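Local coordinates for protein trehalose-6-phosphate phosphatase (PDB 5DX9) that is a trehalose-6-phosphate phosphatase of the HAD clan, a two-domain protein that holds a magnesium ion and a glycan in a pocket between core and cap, at residues Q157-L162 and K179-R184; F271-G276 and W286-P291. All blocks are in the same frame, centred on the assembly; numbering follows the deposited sequence.

In the fold
The two contacts fall in different parts of this HAD-clan protein and come in series along the chain. Contact 1 packs helix 148-166 against the four-stranded antiparallel sheet of the cap, and the other side of strand 180-185 meets the glycan. Contact 2 joins the last two strands of the core sheet, 270-275 and 286-288. Their centres are 26 Å apart and their nearest atoms about 13 Å apart, so they do not touch. The ligands lie between: Asn180 and Glu182 of contact 1 bind the two sugars directly, whereas in contact 2 the Val275 side chain is about 8 Å from the magnesium ion held at Asn26, Asp28 and Asp212.

Contact 1: Q157-L162 and K179-R184; sequences QALDLL and KNLEVR. With G6P (6-O-phosphono-alpha-D-glucopyranose), chain B; GLC (alpha-D-glucopyranose), chain C.
Leu181 gives the helix its main foothold on the strand, its CD1 methyl meeting Ala158, Leu159 and Leu162. CD1 lies 3.8 Å from Ala158 CB and 3.7 Å from the backbone N of Leu159. CG is anti to the carbonyl carbon (chi1 -77°), and the two methyls beyond it divide the work: CD1 meets Ala158 and Leu162, while Leu181 CD2 stands 4.1 Å from Leu159 CD1, the Leu159 side chain crossing at about a right angle. Leu162, one turn after Ala158, brings its CD1 to 4.3 Å from Leu181 CD1 and meets Val183 tip to tip, with Leu162 CD1 at 4.0 Å from Val183 CG2. No hydrogen bond links the segments; the side-chain contacts are all apolar, and the axes of helix 157-162 and strand 180-184 run 20° from parallel and approach to 10.0 Å.

This is the helix-on-sheet layer of the cap domain, in which helices 148-166 and 112-125 cover one side of an antiparallel sheet; Ile119 and Phe120 also touch Leu162. The alternation of the strand divides its roles: Leu181 and Val183 point toward the helix, while Asn180 and Glu182 serve the glycan. Asn180 ND2 donates to O2 of the alpha-D-glucopyranose at 2.6 Å, with an N-H...O angle of 149°. Glu182, with CG anti to the backbone N and the chain extended beyond it, accepts at OE2 from O4 of the 6-O-phosphono-alpha-D-glucopyranose, 2.6 Å away. His89 also bonds to Glu182 OE2, and Lys135 forms a salt bridge with Glu182 OE1.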
loop_
_atom_site.group_PDB
_atom_site.type_symbol
_atom_site.label_atom_id
_atom_site.label_comp_id
_atom_site.label_asym_id
_atom_site.label_seq_id
_atom_site.Cartn_x
_atom_site.Cartn_y
_atom_site.Cartn_z
ATOM N N GLN A 157 -10.764 -3.555 24.135
ATOM C CA GLN A 157 -11.936 -2.794 24.557
ATOM C C GLN A 157 -12.289 -1.709 23.545
ATOM O O GLN A 157 -13.460 -1.511 23.222
ATOM C CB GLN A 157 -11.715 -2.162 25.934
ATOM C CG GLN A 157 -12.945 -1.431 26.462
ATOM C CD GLN A 157 -12.708 -0.761 27.806
ATOM O OE1 GLN A 157 -11.847 -1.180 28.580
ATOM N NE2 GLN A 157 -13.470 0.291 28.083
ATOM N N ALA A 158 -11.272 -1.004 23.052
ATOM C CA ALA A 158 -11.479 0.035 22.048
ATOM C C ALA A 158 -12.006 -0.575 20.754
ATOM O O ALA A 158 -12.909 -0.027 20.120
ATOM C CB ALA A 158 -10.187 0.798 21.789
ATOM N N LEU A 159 -11.434 -1.712 20.373
ATOM C CA LEU A 159 -11.872 -2.432 19.188
ATOM C C LEU A 159 -13.336 -2.824 19.320
ATOM O O LEU A 159 -14.136 -2.576 18.420
ATOM C CB LEU A 159 -11.012 -3.678 18.962
ATOM C CG LEU A 159 -11.371 -4.515 17.735
ATOM C CD1 LEU A 159 -11.270 -3.668 16.478
ATOM C CD2 LEU A 159 -10.482 -5.749 17.629
ATOM N N ASP A 160 -13.678 -3.434 20.451
ATOM C CA ASP A 160 -15.049 -3.860 20.712
ATOM C C ASP A 160 -16.017 -2.687 20.673
ATOM O O ASP A 160 -17.132 -2.817 20.172
ATOM C CB ASP A 160 -15.142 -4.571 22.063
ATOM C CG ASP A 160 -14.470 -5.928 22.052
ATOM O OD1 ASP A 160 -14.583 -6.660 23.060
ATOM O OD2 ASP A 160 -13.837 -6.268 21.029
ATOM N N LEU A 161 -15.593 -1.543 21.199
ATOM C CA LEU A 161 -16.436 -0.352 21.172
ATOM C C LEU A 161 -16.623 0.167 19.746
ATOM O O LEU A 161 -17.735 0.509 19.342
ATOM C CB LEU A 161 -15.851 0.758 22.047
ATOM C CG LEU A 161 -16.668 2.053 22.001
ATOM C CD1 LEU A 161 -17.983 1.876 22.753
ATOM C CD2 LEU A 161 -15.887 3.251 22.532
ATOM N N LEU A 162 -15.529 0.231 18.992
ATOM C CA LEU A 162 -15.580 0.703 17.615
ATOM C C LEU A 162 -16.434 -0.213 16.746
ATOM O O LEU A 162 -17.223 0.257 15.932
ATOM C CB LEU A 162 -14.170 0.818 17.030
ATOM C CG LEU A 162 -13.315 1.981 17.536
ATOM C CD1 LEU A 162 -11.914 1.901 16.960
ATOM C CD2 LEU A 162 -13.959 3.313 17.195
ATOM N N LYS A 179 0.324 -3.462 16.599
ATOM C CA LYS A 179 0.296 -2.712 17.846
ATOM C C LYS A 179 -0.393 -1.366 17.655
ATOM O O LYS A 179 0.035 -0.360 18.216
ATOM C CB LYS A 179 1.710 -2.510 18.388
ATOM C CG LYS A 179 2.443 -3.799 18.753
ATOM C CD LYS A 179 1.728 -4.554 19.867
ATOM C CE LYS A 179 2.372 -5.908 20.124
ATOM N NZ LYS A 179 1.497 -6.771 20.963
ATOM N N ASN A 180 -1.444 -1.348 16.841
ATOM C CA ASN A 180 -2.253 -0.147 16.690
ATOM C C ASN A 180 -3.687 -0.468 16.298
ATOM O O ASN A 180 -3.993 -1.584 15.872
ATOM C CB ASN A 180 -1.618 0.811 15.660
ATOM C CG ASN A 180 -1.904 0.422 14.200
ATOM O OD1 ASN A 180 -3.047 0.191 13.804
ATOM N ND2 ASN A 180 -0.855 0.388 13.390
ATOM N N LEU A 181 -4.557 0.525 16.445
ATOM C CA LEU A 181 -5.869 0.514 15.815
ATOM C C LEU A 181 -5.956 1.694 14.854
ATOM O O LEU A 181 -5.469 2.782 15.158
ATOM C CB LEU A 181 -6.989 0.602 16.850
ATOM C CG LEU A 181 -7.342 -0.645 17.651
ATOM C CD1 LEU A 181 -8.576 -0.376 18.504
ATOM C CD2 LEU A 181 -7.560 -1.838 16.733
ATOM N N GLU A 182 -6.573 1.480 13.697
ATOM C CA GLU A 182 -6.763 2.562 12.742
ATOM C C GLU A 182 -8.160 2.532 12.141
ATOM O O GLU A 182 -8.721 1.466 11.898
ATOM C CB GLU A 182 -5.716 2.491 11.632
ATOM C CG GLU A 182 -5.667 3.735 10.762
ATOM C CD GLU A 182 -4.515 3.712 9.779
ATOM O OE1 GLU A 182 -4.242 4.763 9.154
ATOM O OE2 GLU A 182 -3.882 2.642 9.634
ATOM N N VAL A 183 -8.728 3.709 11.918
ATOM C CA VAL A 183 -10.023 3.805 11.261
ATOM C C VAL A 183 -9.848 4.587 9.976
ATOM O O VAL A 183 -9.253 5.664 9.977
ATOM C CB VAL A 183 -11.079 4.487 12.149
ATOM C CG1 VAL A 183 -12.428 4.500 11.444
ATOM C CG2 VAL A 183 -11.181 3.781 13.491
ATOM N N ARG A 184 -10.347 4.031 8.878
ATOM C CA ARG A 184 -10.247 4.673 7.572
ATOM C C ARG A 184 -11.609 4.718 6.913
ATOM O O ARG A 184 -12.533 4.034 7.348
ATOM C CB ARG A 184 -9.265 3.932 6.662
ATOM C CG ARG A 184 -9.753 2.555 6.220
ATOM C CD ARG A 184 -9.063 2.104 4.941
ATOM N NE ARG A 184 -9.158 0.661 4.753
ATOM C CZ ARG A 184 -10.217 0.030 4.250
ATOM N NH1 ARG A 184 -11.296 0.709 3.880
ATOM N NH2 ARG A 184 -10.197 -1.290 4.123
HETATM C C1 G6P B . 2.627 3.269 10.883
HETATM C C2 G6P B . 1.953 4.634 10.918
HETATM C C3 G6P B . 0.451 4.512 11.088
HETATM C C4 G6P B . -0.139 3.702 9.952
HETATM C C5 G6P B . 0.635 2.418 9.597
HETATM C C6 G6P B . 0.575 2.116 8.087
HETATM O O1 G6P B . 2.592 2.606 12.149
HETATM O O2 G6P B . 2.514 5.404 11.980
HETATM O O3 G6P B . -0.162 5.808 11.038
HETATM O O4 G6P B . -1.482 3.417 10.368
HETATM O O5 G6P B . 2.044 2.439 9.878
HETATM O O6 G6P B . 1.884 2.224 7.475
HETATM P P G6P B . 2.261 1.399 6.123
HETATM O O1P G6P B . 3.346 2.154 5.206
HETATM O O2P G6P B . 2.835 0.090 6.513
HETATM O O3P G6P B . 0.887 1.184 5.314
HETATM C C1 GLC C . 3.395 1.417 12.145
HETATM C C2 GLC C . 3.159 0.617 13.427
HETATM C C3 GLC C . 3.771 1.319 14.631
HETATM C C4 GLC C . 5.233 1.670 14.388
HETATM C C5 GLC C . 5.393 2.439 13.079
HETATM C C6 GLC C . 6.861 2.641 12.708
HETATM O O2 GLC C . 1.743 0.425 13.614
HETATM O O3 GLC C . 3.675 0.468 15.778
HETATM O O4 GLC C . 5.703 2.438 15.507
HETATM O O5 GLC C . 4.779 1.739 11.999
HETATM O O6 GLC C . 7.559 1.389 12.755
#

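Contact 2: F271-G276 and W286-P291; sequences FATTVG and WHVTCP
Phe271 and Trp286 lie side by side and point the same way from neighbouring strands. Both have CG anti to the carbonyl carbon (chi1 -68° and -50°), and the phenyl ring is nearly parallel to the five-membered indole ring, 16° between planes. The rings are slid apart and barely overlap, with centroids 5.5 Å from each other; Phe271 CD1 comes to 3.7 Å from Trp286 NE1. Phe11 packs edge-to-face with Phe271.

Beyond the rings, Thr273 turns its methyl anti to the backbone N, where CG2 lies 4.1 Å from Val288 CG2, on the same face of the sheet as Trp286 and Val275. Thr274 and His287 occupy the other face. Thr274 CG2 and His287 CG each sit between their own backbone N and carbonyl carbon; Thr274 CG2 packs 3.8 Å from His287 CB, and the ring's CD2 lies near Gly276 O. Val275 CG1 lies off the oxygen end of the Val288 carbonyl, 3.6 Å from Val288 O, and 4.3 Å from Pro291 CD, the first residue of helix 291-306, which follows Cys290 at the N-cap.

The strands run parallel at the edge of the Rossmann-like HAD core sheet, 286-288 being one of its two edge strands within the chain. Four backbone bonds join them, from Trp286 N to Ala272 O (2.9 Å), Thr274 N to Trp286 O, Val288 N to Thr274 O and Gly276 N to Val288 O (2.9 Å). Side chains add van der Waals contact. Because the pairing rests on main chain, the polar ends of Thr274 and His287 are available to bond elsewhere, OG1 to Lys280 and ND1 to Thr3.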
loop_
_atom_site.group_PDB
_atom_site.type_symbol
_atom_site.label_atom_id
_atom_site.label_comp_id
_atom_site.label_asym_id
_atom_site.label_seq_id
_atom_site.Cartn_x
_atom_site.Cartn_y
_atom_site.Cartn_z
ATOM N N PHE A 271 4.655 -10.206 -9.523
ATOM C CA PHE A 271 5.406 -10.683 -8.370
ATOM C C PHE A 271 4.891 -10.059 -7.073
ATOM O O PHE A 271 5.479 -9.113 -6.545
ATOM C CB PHE A 271 6.894 -10.395 -8.554
ATOM C CG PHE A 271 7.533 -11.208 -9.647
ATOM C CD1 PHE A 271 8.268 -12.343 -9.343
ATOM C CD2 PHE A 271 7.380 -10.850 -10.977
ATOM C CE1 PHE A 271 8.852 -13.097 -10.346
ATOM C CE2 PHE A 271 7.960 -11.605 -11.985
ATOM C CZ PHE A 271 8.695 -12.730 -11.668
ATOM N N ALA A 272 3.788 -10.602 -6.566
ATOM C CA ALA A 272 3.202 -10.123 -5.319
ATOM C C ALA A 272 3.925 -10.739 -4.131
ATOM O O ALA A 272 3.898 -11.956 -3.935
ATOM C CB ALA A 272 1.716 -10.441 -5.269
ATOM N N THR A 273 4.564 -9.888 -3.338
ATOM C CA THR A 273 5.430 -10.349 -2.267
ATOM C C THR A 273 5.004 -9.802 -0.907
ATOM O O THR A 273 4.960 -8.589 -0.693
ATOM C CB THR A 273 6.897 -9.949 -2.537
ATOM O OG1 THR A 273 7.284 -10.408 -3.840
ATOM C CG2 THR A 273 7.817 -10.560 -1.502
ATOM N N THR A 274 4.683 -10.705 0.011
ATOM C CA THR A 274 4.423 -10.308 1.383
ATOM C C THR A 274 5.718 -10.348 2.175
ATOM O O THR A 274 6.630 -11.103 1.843
ATOM C CB THR A 274 3.380 -11.215 2.065
ATOM O OG1 THR A 274 2.992 -10.634 3.320
ATOM C CG2 THR A 274 3.947 -12.615 2.306
ATOM N N VAL A 275 5.805 -9.521 3.213
ATOM C CA VAL A 275 6.923 -9.599 4.144
ATOM C C VAL A 275 6.482 -10.365 5.388
ATOM O O VAL A 275 5.533 -9.976 6.072
ATOM C CB VAL A 275 7.449 -8.208 4.543
ATOM C CG1 VAL A 275 8.659 -8.349 5.454
ATOM C CG2 VAL A 275 7.810 -7.402 3.307
ATOM N N GLY A 276 7.177 -11.462 5.663
ATOM C CA GLY A 276 6.830 -12.359 6.749
ATOM C C GLY A 276 7.403 -13.738 6.475
ATOM O O GLY A 276 8.138 -13.918 5.504
ATOM N N TRP A 286 4.555 -14.691 -3.334
ATOM C CA TRP A 286 5.894 -14.868 -2.771
ATOM C C TRP A 286 6.031 -14.258 -1.378
ATOM O O TRP A 286 5.123 -13.585 -0.888
ATOM C CB TRP A 286 6.952 -14.240 -3.682
ATOM C CG TRP A 286 6.853 -14.637 -5.112
ATOM C CD1 TRP A 286 6.145 -14.001 -6.091
ATOM C CD2 TRP A 286 7.489 -15.755 -5.739
ATOM N NE1 TRP A 286 6.293 -14.660 -7.286
ATOM C CE2 TRP A 286 7.117 -15.738 -7.097
ATOM C CE3 TRP A 286 8.329 -16.775 -5.280
ATOM C CZ2 TRP A 286 7.561 -16.699 -8.002
ATOM C CZ3 TRP A 286 8.769 -17.726 -6.182
ATOM C CH2 TRP A 286 8.384 -17.682 -7.526
ATOM N N HIS A 287 7.185 -14.480 -0.753
ATOM C CA HIS A 287 7.495 -13.824 0.510
ATOM C C HIS A 287 8.972 -13.495 0.628
ATOM O O HIS A 287 9.818 -14.058 -0.074
ATOM C CB HIS A 287 7.080 -14.688 1.708
ATOM C CG HIS A 287 8.066 -15.766 2.051
ATOM N ND1 HIS A 287 7.940 -17.062 1.591
ATOM C CD2 HIS A 287 9.190 -15.741 2.804
ATOM C CE1 HIS A 287 8.945 -17.787 2.050
ATOM N NE2 HIS A 287 9.719 -17.014 2.786
ATOM N N VAL A 288 9.252 -12.570 1.535
ATOM C CA VAL A 288 10.592 -12.279 2.008
ATOM C C VAL A 288 10.465 -12.063 3.512
ATOM O O VAL A 288 9.475 -11.494 3.969
ATOM C CB VAL A 288 11.193 -11.050 1.311
ATOM C CG1 VAL A 288 12.395 -10.534 2.081
ATOM C CG2 VAL A 288 11.572 -11.397 -0.119
ATOM N N THR A 289 11.437 -12.534 4.284
ATOM C CA THR A 289 11.288 -12.540 5.738
ATOM C C THR A 289 11.422 -11.157 6.374
ATOM O O THR A 289 10.755 -10.862 7.364
ATOM C CB THR A 289 12.311 -13.480 6.401
ATOM O OG1 THR A 289 13.605 -13.266 5.827
ATOM C CG2 THR A 289 11.907 -14.926 6.192
ATOM N N CYS A 290 12.274 -10.315 5.800
ATOM C CA CYS A 290 12.597 -9.021 6.390
ATOM C C CYS A 290 12.482 -7.894 5.373
ATOM O O CYS A 290 12.647 -8.116 4.170
ATOM C CB CYS A 290 14.012 -9.045 6.976
ATOM S SG CYS A 290 14.317 -10.389 8.136
ATOM N N PRO A 291 12.207 -6.672 5.854
ATOM C CA PRO A 291 12.172 -5.505 4.971
ATOM C C PRO A 291 13.531 -5.296 4.319
ATOM O O PRO A 291 13.608 -4.856 3.176
ATOM C CB PRO A 291 11.830 -4.346 5.919
ATOM C CG PRO A 291 11.275 -4.997 7.147
ATOM C CD PRO A 291 11.976 -6.305 7.260
#